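Local coordinates for uncharacterized protein (Legionella pneumophila subsp. pneumophila, PDB 5L1A), which is of unknown function but belongs to the DUF5638 family, the crystallised part being a helical segment of a longer, probably membrane-associated protein, at residues G79-A83 with D84-E88. Sequence-based numbering, arbitrary orientation.
Sequences GQINA and DKAFE. With I3C (5-amino-2,4,6-triiodobenzene-1,3-dicarboxylic acid), chain F; I3C (5-amino-2,4,6-triiodobenzene-1,3-dicarboxylic acid), chain D.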
ATOM      1  N   GLY A  79     -11.852  -8.830  -9.676  1.00 10.14           N
ATOM      2  CA  GLY A  79     -13.214  -8.530 -10.071  1.00 10.65           C
ATOM      3  C   GLY A  79     -14.259  -8.690  -8.993  1.00 10.76           C
ATOM      4  O   GLY A  79     -15.446  -8.773  -9.312  1.00 11.43           O
ATOM      5  N   GLN A  80     -13.859  -8.741  -7.721  1.00 11.15           N
ATOM      6  CA  GLN A  80     -14.842  -8.876  -6.652  1.00 10.76           C
ATOM      7  C   GLN A  80     -15.571  -7.565  -6.392  1.00 11.19           C
ATOM      8  O   GLN A  80     -16.779  -7.566  -6.137  1.00 12.00           O
ATOM      9  CB  GLN A  80     -14.167  -9.365  -5.375  1.00 10.51           C
ATOM     10  CG  GLN A  80     -13.506 -10.718  -5.510  1.00 10.39           C
ATOM     11  CD  GLN A  80     -12.683 -11.073  -4.298  1.00 10.40           C
ATOM     12  OE1 GLN A  80     -13.210 -11.202  -3.192  1.00 10.90           O
ATOM     13  NE2 GLN A  80     -11.378 -11.219  -4.492  1.00 10.11           N
ATOM     14  N   ILE A  81     -14.853  -6.442  -6.442  1.00 10.87           N
ATOM     15  CA  ILE A  81     -15.437  -5.119  -6.273  1.00 11.39           C
ATOM     16  C   ILE A  81     -14.841  -4.201  -7.328  1.00 11.35           C
ATOM     17  O   ILE A  81     -13.793  -4.488  -7.912  1.00 11.69           O
ATOM     18  CB  ILE A  81     -15.197  -4.537  -4.860  1.00 12.74           C
ATOM     19  CG1 ILE A  81     -13.702  -4.351  -4.598  1.00 12.38           C
ATOM     20  CG2 ILE A  81     -15.816  -5.426  -3.793  1.00 11.68           C
ATOM     21  CD1 ILE A  81     -13.398  -3.662  -3.278  1.00 13.10           C
ATOM     22  N   ASN A  82     -15.525  -3.088  -7.579  1.00 12.13           N
ATOM     23  CA  ASN A  82     -15.007  -2.109  -8.518  1.00 12.40           C
ATOM     24  C   ASN A  82     -14.127  -1.100  -7.785  1.00 12.01           C
ATOM     25  O   ASN A  82     -14.050  -1.083  -6.556  1.00 11.65           O
ATOM     26  CB  ASN A  82     -16.144  -1.417  -9.282  1.00 13.76           C
ATOM     27  CG  ASN A  82     -17.119  -0.676  -8.375  1.00 16.60           C
ATOM     28  OD1 ASN A  82     -16.776  -0.237  -7.278  1.00 20.45           O
ATOM     29  ND2 ASN A  82     -18.351  -0.526  -8.846  1.00 18.68           N
ATOM     30  N   ALA A  83     -13.457  -0.248  -8.563  1.00 16.92           N
ATOM     31  CA  ALA A  83     -12.499   0.689  -7.984  1.00 17.47           C
ATOM     32  C   ALA A  83     -13.166   1.686  -7.044  1.00 17.72           C
ATOM     33  O   ALA A  83     -12.530   2.157  -6.094  1.00 17.96           O
ATOM     34  CB  ALA A  83     -11.753   1.425  -9.093  1.00 19.12           C
ATOM     35  N   ASP A  84     -14.434   2.026  -7.284  1.00 13.47           N
ATOM     36  CA  ASP A  84     -15.114   2.967  -6.396  1.00 14.18           C
ATOM     37  C   ASP A  84     -15.346   2.362  -5.017  1.00 13.71           C
ATOM     38  O   ASP A  84     -15.136   3.034  -4.001  1.00 13.77           O
ATOM     39  CB  ASP A  84     -16.435   3.419  -7.012  1.00 15.71           C
ATOM     40  CG  ASP A  84     -16.234   4.363  -8.173  1.00 18.68           C
ATOM     41  OD1 ASP A  84     -15.095   4.847  -8.344  1.00 17.80           O
ATOM     42  OD2 ASP A  84     -17.210   4.627  -8.909  1.00 20.82           O
ATOM     43  N   LYS A  85     -15.784   1.103  -4.962  1.00 13.70           N
ATOM     44  CA  LYS A  85     -15.925   0.426  -3.676  1.00 15.62           C
ATOM     45  C   LYS A  85     -14.605   0.420  -2.916  1.00 15.37           C
ATOM     46  O   LYS A  85     -14.572   0.688  -1.710  1.00 17.70           O
ATOM     47  CB  LYS A  85     -16.423  -1.005  -3.883  1.00 17.70           C
ATOM     48  CG  LYS A  85     -17.864  -1.125  -4.347  1.00 20.38           C
ATOM     49  CD  LYS A  85     -18.828  -1.060  -3.181  1.00 24.68           C
ATOM     50  CE  LYS A  85     -20.255  -1.350  -3.622  1.00 30.02           C
ATOM     51  NZ  LYS A  85     -21.215  -1.200  -2.490  1.00 33.75           N
ATOM     52  N   ALA A  86     -13.505   0.131  -3.612  1.00 11.47           N
ATOM     53  CA  ALA A  86     -12.203   0.055  -2.959  1.00 10.83           C
ATOM     54  C   ALA A  86     -11.768   1.407  -2.413  1.00 11.10           C
ATOM     55  O   ALA A  86     -11.281   1.495  -1.280  1.00 11.07           O
ATOM     56  CB  ALA A  86     -11.160  -0.480  -3.936  1.00 10.28           C
ATOM     57  N   PHE A  87     -11.921   2.469  -3.207  1.00 11.55           N
ATOM     58  CA  PHE A  87     -11.499   3.789  -2.756  1.00 11.93           C
ATOM     59  C   PHE A  87     -12.365   4.297  -1.612  1.00 12.59           C
ATOM     60  O   PHE A  87     -11.853   4.957  -0.704  1.00 12.72           O
ATOM     61  CB  PHE A  87     -11.518   4.782  -3.920  1.00 12.53           C
ATOM     62  CG  PHE A  87     -11.043   6.158  -3.545  1.00 13.04           C
ATOM     63  CD1 PHE A  87      -9.752   6.354  -3.070  1.00 12.64           C
ATOM     64  CD2 PHE A  87     -11.885   7.253  -3.661  1.00 14.13           C
ATOM     65  CE1 PHE A  87      -9.309   7.617  -2.721  1.00 13.21           C
ATOM     66  CE2 PHE A  87     -11.449   8.519  -3.314  1.00 14.70           C
ATOM     67  CZ  PHE A  87     -10.161   8.700  -2.841  1.00 14.20           C
ATOM     68  N   GLU A  88     -13.669   4.006  -1.640  1.00 15.58           N
ATOM     69  CA  GLU A  88     -14.542   4.360  -0.524  1.00 19.62           C
ATOM     70  C   GLU A  88     -14.049   3.772   0.791  1.00 19.38           C
ATOM     71  O   GLU A  88     -14.255   4.366   1.855  1.00 21.05           O
ATOM     72  CB  GLU A  88     -15.964   3.867  -0.789  1.00 24.71           C
ATOM     73  CG  GLU A  88     -16.847   4.785  -1.606  1.00 29.63           C
ATOM     74  CD  GLU A  88     -18.263   4.251  -1.695  1.00 33.62           C
ATOM     75  OE1 GLU A  88     -18.459   3.059  -1.377  1.00 33.79           O
ATOM     76  OE2 GLU A  88     -19.176   5.018  -2.069  1.00 36.48           O
TER
HETATM   77  I3  I3C F 205     -18.194  -1.743 -14.495  0.50 65.64           I
HETATM   78  I2  I3C F 205     -16.589  -5.973 -10.231  0.50 38.04           I
HETATM   79  I1  I3C F 205     -21.388  -2.341  -9.186  0.50 51.46           I
HETATM   80  O8  I3C F 205     -20.306   0.043 -11.833  0.50 52.41           O
HETATM   81  O9  I3C F 205     -21.507  -1.398 -12.954  0.50 51.99           O
HETATM   82  C10 I3C F 205     -19.153  -4.662  -8.706  0.50 47.17           C
HETATM   83  N13 I3C F 205     -16.577  -4.173 -13.003  0.50 47.85           N
HETATM   84  C1  I3C F 205     -19.625  -2.234 -11.773  0.50 52.20           C
HETATM   85  C6  I3C F 205     -18.503  -2.672 -12.648  0.50 56.36           C
HETATM   86  C5  I3C F 205     -17.599  -3.771 -12.211  0.50 49.05           C
HETATM   87  C4  I3C F 205     -17.822  -4.429 -10.898  0.50 43.29           C
HETATM   88  C3  I3C F 205     -18.936  -3.993 -10.028  0.50 46.37           C
HETATM   89  C2  I3C F 205     -19.837  -2.902 -10.461  0.50 49.60           C
HETATM   90  C7  I3C F 205     -20.538  -1.126 -12.214  0.50 51.89           C
HETATM   91  O11 I3C F 205     -19.758  -5.754  -8.675  0.50 47.37           O
HETATM   92  O12 I3C F 205     -18.717  -4.109  -7.672  0.50 47.23           O
HETATM   93  I3  I3C D 203      -9.060  10.735  -5.405  1.00 37.82           I
HETATM   94  I2  I3C D 203      -8.636  15.684  -9.027  1.00 59.51           I
HETATM   95  I1  I3C D 203     -11.048  16.131  -3.301  1.00 57.60           I
HETATM   96  O8  I3C D 203      -9.545  12.991  -2.388  1.00 38.05           O
HETATM   97  O9  I3C D 203     -11.445  12.329  -3.256  1.00 38.48           O
HETATM   98  C10 I3C D 203     -10.027  17.129  -6.334  1.00 47.67           C
HETATM   99  N13 I3C D 203      -8.419  12.625  -7.977  1.00 47.65           N
HETATM  100  C1  I3C D 203      -9.968  13.570  -4.639  1.00 45.84           C
HETATM  101  C6  I3C D 203      -9.362  12.765  -5.717  1.00 43.90           C
HETATM  102  C5  I3C D 203      -8.974  13.385  -7.001  1.00 48.56           C
HETATM  103  C4  I3C D 203      -9.196  14.834  -7.205  1.00 54.29           C
HETATM  104  C3  I3C D 203      -9.809  15.659  -6.129  1.00 51.93           C
HETATM  105  C2  I3C D 203     -10.188  15.018  -4.842  1.00 53.08           C
HETATM  106  C7  I3C D 203     -10.347  12.921  -3.344  1.00 40.55           C
HETATM  107  O11 I3C D 203     -11.191  17.579  -6.326  1.00 46.69           O
HETATM  108  O12 I3C D 203      -9.034  17.863  -6.518  1.00 46.27           O
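Asp84 lays its CB 3.7 Å from OD1 of Asn82, the N-cap residue of helix 83-90, while its carboxylate makes a long, weak ion pair with Lys108. At Lys85 the cap is closed: its backbone N donates to Asn82 OD1 over 2.9 Å, nearly straight at the hydrogen (169°) and almost in line with the amide C=O. With Asn82 CG set between its own backbone N and carbonyl carbon (chi1 60°), the amide oxygen is turned to face the N-H of Lys85 in the first turn. The same oxygen lies 3.3 Å from Lys85 CG, and a bend at chi2 (-84°) then leads the lysine chain away from the loop. The other branch of the amide, Asn82 ND2, comes within 3.2 Å of ring atom C2 of the triiodobenzene ligand of chain F. Ala86 N gives the first helical backbone bond, to Asn82 O, and its CB meets Ile81 CD1 at 3.9 Å, the N'-to-N4 apolar contact of a hydrophobic staple. Phe87 N makes the next helical bond, to Ala83 O, and its ring meets the ligand of chain D, with CZ 3.5 Å from I3. The short helix follows the Schellman turn at Gly79 that ends helix 56-77; Ile81 and Ala86 rest on Val76 of that helix, while Ala83, Ala86 and Phe87 pack against helix 97-110.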